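Local coordinates for protein CPn_0803/CP_1068/CPj0803/CpB0832 (Chlamydophila pneumoniae, PDB 3Q9D) that is of unknown function but, as a chlamydial coiled-coil protein, may act at the needle tip of the type III secretion system, at residues G56-K59 against R60-A63; L167-V171 against Q172-H176. One frame throughout, in Å; residues are numbered along the deposited sequence. Where two conformers were deposited one is given.

Contact 1. Residues G56-K59 against R60-A63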
loop_
_atom_site.group_PDB
_atom_site.type_symbol
_atom_site.label_atom_id
_atom_site.label_comp_id
_atom_site.label_asym_id
_atom_site.label_seq_id
_atom_site.Cartn_x
_atom_site.Cartn_y
_atom_site.Cartn_z
ATOM N N GLY A 56 23.795 17.646 -7.159
ATOM C CA GLY A 56 23.813 16.514 -6.235
ATOM C C GLY A 56 22.554 16.462 -5.379
ATOM O O GLY A 56 21.964 15.407 -5.192
ATOM N N ASN A 57 22.140 17.608 -4.848
ATOM C CA ASN A 57 20.921 17.679 -4.046
ATOM C C ASN A 57 19.637 17.332 -4.829
ATOM O O ASN A 57 18.747 16.642 -4.327
ATOM C CB ASN A 57 20.836 19.063 -3.382
ATOM C CG ASN A 57 21.807 19.192 -2.219
ATOM O OD1 ASN A 57 21.913 18.271 -1.413
ATOM N ND2 ASN A 57 22.524 20.310 -2.133
ATOM N N LEU A 58 19.563 17.781 -6.073
ATOM C CA LEU A 58 18.428 17.449 -6.916
ATOM C C LEU A 58 18.470 15.968 -7.297
ATOM O O LEU A 58 17.441 15.293 -7.273
ATOM C CB LEU A 58 18.388 18.331 -8.158
ATOM C CG LEU A 58 18.124 19.820 -7.906
ATOM C CD1 LEU A 58 18.362 20.634 -9.171
ATOM C CD2 LEU A 58 16.728 20.081 -7.363
ATOM N N LYS A 59 19.642 15.467 -7.676
ATOM C CA LYS A 59 19.746 14.036 -7.942
ATOM C C LYS A 59 19.237 13.233 -6.752
ATOM O O LYS A 59 18.569 12.226 -6.925
ATOM C CB LYS A 59 21.186 13.623 -8.250
ATOM C CG LYS A 59 21.626 13.989 -9.691
ATOM C CD LYS A 59 23.091 13.584 -9.914
ATOM C CE LYS A 59 23.500 13.810 -11.388
ATOM N NZ LYS A 59 22.699 12.920 -12.318
ATOM N N ARG A 60 19.579 13.661 -5.542
ATOM C CA ARG A 60 19.143 12.959 -4.334
ATOM C C ARG A 60 17.624 12.951 -4.198
ATOM O O ARG A 60 17.003 11.903 -3.993
ATOM C CB ARG A 60 19.768 13.605 -3.090
ATOM C CG ARG A 60 19.464 12.868 -1.784
ATOM C CD ARG A 60 20.387 13.331 -0.639
ATOM N NE ARG A 60 21.761 13.554 -1.090
ATOM C CZ ARG A 60 22.303 14.757 -1.237
ATOM N NH1 ARG A 60 23.548 14.886 -1.658
ATOM N NH2 ARG A 60 21.590 15.833 -0.957
ATOM N N ILE A 61 17.004 14.122 -4.301
ATOM C CA ILE A 61 15.569 14.144 -4.055
ATOM C C ILE A 61 14.801 13.406 -5.141
ATOM O O ILE A 61 13.764 12.825 -4.853
ATOM C CB ILE A 61 14.994 15.564 -3.849
ATOM C CG1 ILE A 61 15.018 16.361 -5.152
ATOM C CG2 ILE A 61 15.742 16.313 -2.745
ATOM C CD1 ILE A 61 14.483 17.776 -4.982
ATOM N N PHE A 62 15.309 13.404 -6.374
ATOM C CA PHE A 62 14.614 12.691 -7.449
ATOM C C PHE A 62 14.990 11.213 -7.583
ATOM O O PHE A 62 14.484 10.524 -8.465
ATOM C CB PHE A 62 14.722 13.460 -8.779
ATOM C CG PHE A 62 13.852 14.708 -8.786
ATOM C CD1 PHE A 62 12.471 14.588 -8.879
ATOM C CD2 PHE A 62 14.406 15.975 -8.613
ATOM C CE1 PHE A 62 11.636 15.706 -8.842
ATOM C CE2 PHE A 62 13.584 17.114 -8.579
ATOM C CZ PHE A 62 12.189 16.974 -8.692
ATOM N N ALA A 63 15.848 10.725 -6.688
ATOM C CA ALA A 63 16.237 9.311 -6.715
ATOM C C ALA A 63 15.096 8.389 -6.259
ATOM O O ALA A 63 15.002 7.240 -6.692
ATOM C CB ALA A 63 17.514 9.072 -5.877
HETATM O O HOH W 1 18.877 16.783 -1.285
#

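Contact 2. Residues L167-V171 against Q172-H176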
loop_
_atom_site.group_PDB
_atom_site.type_symbol
_atom_site.label_atom_id
_atom_site.label_comp_id
_atom_site.label_asym_id
_atom_site.label_seq_id
_atom_site.Cartn_x
_atom_site.Cartn_y
_atom_site.Cartn_z
ATOM N N LEU A 167 -9.028 -3.225 -11.351
ATOM C CA LEU A 167 -10.439 -3.422 -11.071
ATOM C C LEU A 167 -11.061 -4.340 -12.124
ATOM O O LEU A 167 -10.964 -4.057 -13.317
ATOM C CB LEU A 167 -11.137 -2.053 -11.066
ATOM C CG LEU A 167 -12.596 -1.989 -10.627
ATOM C CD1 LEU A 167 -12.726 -2.322 -9.126
ATOM C CD2 LEU A 167 -13.135 -0.596 -10.917
ATOM N N MET A 168 -11.676 -5.449 -11.697
ATOM C CA MET A 168 -12.365 -6.348 -12.648
ATOM C C MET A 168 -13.819 -5.906 -12.784
ATOM O O MET A 168 -14.441 -5.478 -11.802
ATOM C CB MET A 168 -12.328 -7.837 -12.195
ATOM C CG MET A 168 -10.947 -8.369 -11.803
ATOM S SD MET A 168 -9.787 -8.447 -13.178
ATOM C CE MET A 168 -10.637 -9.571 -14.287
ATOM N N THR A 169 -14.371 -6.018 -13.996
ATOM C CA THR A 169 -15.780 -5.701 -14.238
ATOM C C THR A 169 -16.339 -6.710 -15.219
ATOM O O THR A 169 -15.651 -7.104 -16.160
ATOM C CB THR A 169 -15.962 -4.284 -14.861
ATOM O OG1 THR A 169 -15.125 -4.150 -16.029
ATOM C CG2 THR A 169 -15.618 -3.169 -13.859
ATOM N N ASP A 170 -17.582 -7.132 -15.025
ATOM C CA ASP A 170 -18.231 -7.903 -16.076
ATOM C C ASP A 170 -19.070 -6.912 -16.876
ATOM O O ASP A 170 -19.009 -5.718 -16.622
ATOM C CB ASP A 170 -19.060 -9.075 -15.521
ATOM C CG ASP A 170 -20.181 -8.623 -14.606
ATOM O OD1 ASP A 170 -20.489 -7.410 -14.586
ATOM O OD2 ASP A 170 -20.778 -9.488 -13.924
ATOM N N VAL A 171 -19.864 -7.390 -17.827
ATOM C CA VAL A 171 -20.565 -6.474 -18.709
ATOM C C VAL A 171 -21.636 -5.662 -17.963
ATOM O O VAL A 171 -21.844 -4.472 -18.230
ATOM C CB VAL A 171 -21.175 -7.237 -19.907
ATOM C CG1 VAL A 171 -22.346 -6.500 -20.465
ATOM C CG2 VAL A 171 -20.126 -7.458 -20.973
ATOM N N GLN A 172 -22.321 -6.302 -17.028
ATOM C CA GLN A 172 -23.283 -5.577 -16.229
ATOM C C GLN A 172 -22.630 -4.511 -15.330
ATOM O O GLN A 172 -23.141 -3.393 -15.242
ATOM C CB GLN A 172 -24.090 -6.527 -15.359
ATOM C CG GLN A 172 -25.182 -5.799 -14.601
ATOM C CD GLN A 172 -26.016 -6.735 -13.772
ATOM O OE1 GLN A 172 -25.497 -7.682 -13.167
ATOM N NE2 GLN A 172 -27.323 -6.492 -13.744
ATOM N N ASN A 173 -21.530 -4.858 -14.652
ATOM C CA ASN A 173 -20.782 -3.868 -13.845
ATOM C C ASN A 173 -20.416 -2.665 -14.711
ATOM O O ASN A 173 -20.454 -1.516 -14.266
ATOM C CB ASN A 173 -19.437 -4.416 -13.341
ATOM C CG ASN A 173 -19.570 -5.598 -12.416
ATOM O OD1 ASN A 173 -18.743 -6.521 -12.459
ATOM N ND2 ASN A 173 -20.582 -5.575 -11.556
ATOM N N THR A 174 -19.988 -2.944 -15.940
ATOM C CA THR A 174 -19.532 -1.889 -16.822
ATOM C C THR A 174 -20.677 -0.921 -17.117
ATOM O O THR A 174 -20.500 0.298 -17.087
ATOM C CB THR A 174 -18.953 -2.461 -18.143
ATOM O OG1 THR A 174 -17.898 -3.384 -17.846
ATOM C CG2 THR A 174 -18.410 -1.334 -19.022
ATOM N N CYS A 175 -21.848 -1.478 -17.406
ATOM C CA CYS A 175 -23.050 -0.695 -17.642
ATOM C C CYS A 175 -23.436 0.137 -16.410
ATOM O O CYS A 175 -23.803 1.301 -16.518
ATOM C CB CYS A 175 -24.196 -1.631 -18.028
ATOM S SG CYS A 175 -25.765 -0.820 -18.315
ATOM N N HIS A 176 -23.356 -0.467 -15.237
ATOM C CA HIS A 176 -23.704 0.277 -14.025
ATOM C C HIS A 176 -22.727 1.415 -13.781
ATOM O O HIS A 176 -23.123 2.513 -13.387
ATOM C CB HIS A 176 -23.768 -0.656 -12.828
ATOM C CG HIS A 176 -24.901 -1.626 -12.905
ATOM N ND1 HIS A 176 -25.043 -2.685 -12.036
ATOM C CD2 HIS A 176 -25.951 -1.697 -13.758
ATOM C CE1 HIS A 176 -26.131 -3.366 -12.348
ATOM N NE2 HIS A 176 -26.700 -2.787 -13.390
HETATM O O HOH W 2 -19.613 -9.020 -11.524
HETATM O O HOH W 3 -22.974 -8.421 -12.387
#

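Contact 1. Residues G56-K59 against R60-A63
N57 and R60 meet one turn apart on helix 48-61, where their side chains lie alongside each other and point the same way. This is an i to i+3 pairing on an alpha helix. R60 NH2 donates to N57 OD1 at 2.5 Å. The bond lies in the carbonyl plane of the amide and close to the plane of the guanidinium, so OD1 sits at the guanidinium edge. The amide and guanidinium planes are turned 74° apart. The distance is unusually short and R60 was deposited in two conformers, so this bond describes one state and its exact length is doubtful. R60 CG is anti to the backbone N (chi1 -175°), and a bend at chi3 (-40°) folds the chain back toward the preceding turn. G56 O lies over one guanidinium face, 3.9 Å from the plane and offset toward the rim. In this conformer a water links the same pair: it donates to N57 O and accepts a weak bond from R60 NH2.

The helical backbone sets this spacing. R60 N donates to G56 O at 3.0 Å, I61 N to N57 O at 3.1 Å, and F62 N to L58 O at 3.0 Å. On the buried face L58 and I61 also run side by side. L58 packs further on F74 of helix 70-82 and on F120 of helix 107-133, while F62 touches P123 and I124. K59 turns elsewhere: its NZ forms a salt bridge with E119 of its own chain and a hydrogen bond to A118 O of the second subunit. M122 of that subunit packs on both K59 and R60. Within the helix, the apolar contact between L58 and I61 is made by methyl groups, L58 CD2 to I61 CD1 at 4.0 Å.

Contact 2. Residues L167-V171 against Q172-H176
D170 and N173 form a capping box at the start of helix 171-190, with D170 as the N-cap. N173 N donates to D170 OD1 at 2.8 Å, nearly straight and almost end-on to the C-O bond. In return D170 N donates to N173 OD1 at 2.9 Å, tilted out of the amide carbonyl plane. The D170 carboxylate can fold back over the first helical turn because its CG sits between the backbone N and the carbonyl carbon (chi1 61°). The carboxylate and amide planes are 20° apart. The paired bonds bring the two acceptors, D170 OD1 and N173 OD1, close together, and each is held by a backbone N-H. A water donates to N173 OD1 and, weakly, to D170 OD2. A second water joins D170 OD2 to Q172 OE1. OD2 also makes a salt bridge with R150 on strand 150-159.

D170 O is gripped twice by T174. T174 N reaches it at 3.0 Å, and T174 OG1 donates from above the carbonyl plane at 2.9 Å. T169 OG1 adds a weak bond to T174 OG1, but its main partner is N155 ND2.

Outside the box, strand 164-170 pairs with strand 150-159, so the cap joins the last strand of the three-stranded antiparallel sheet to the helix. The axes of strand 167-170 and helix 172-176 are 101° apart. M168 makes backbone hydrogen bonds to the third subunit, whose I137 packs on N173 and I201 on V171. T169 leans on the helix start through its beta carbon, with T169 CB 3.8 Å from N173 CB.

Contact 1 and contact 2 lie on opposite sides of the chain's centre. Their centres are 43 Å apart and their nearest atoms about 27 Å, so they do not touch. Both are local, but they mark different parts of the chain. Residues 56-63 cover the C-terminal end of helix 48-61, in the helical part that precedes the three-stranded sheet. Residues 167-176 mark the passage from that sheet into the later helices. Each also faces a different neighbour in the six-chain assembly: contact 1 the second subunit, contact 2 the third. The two contacts are related through the fold and the assembly.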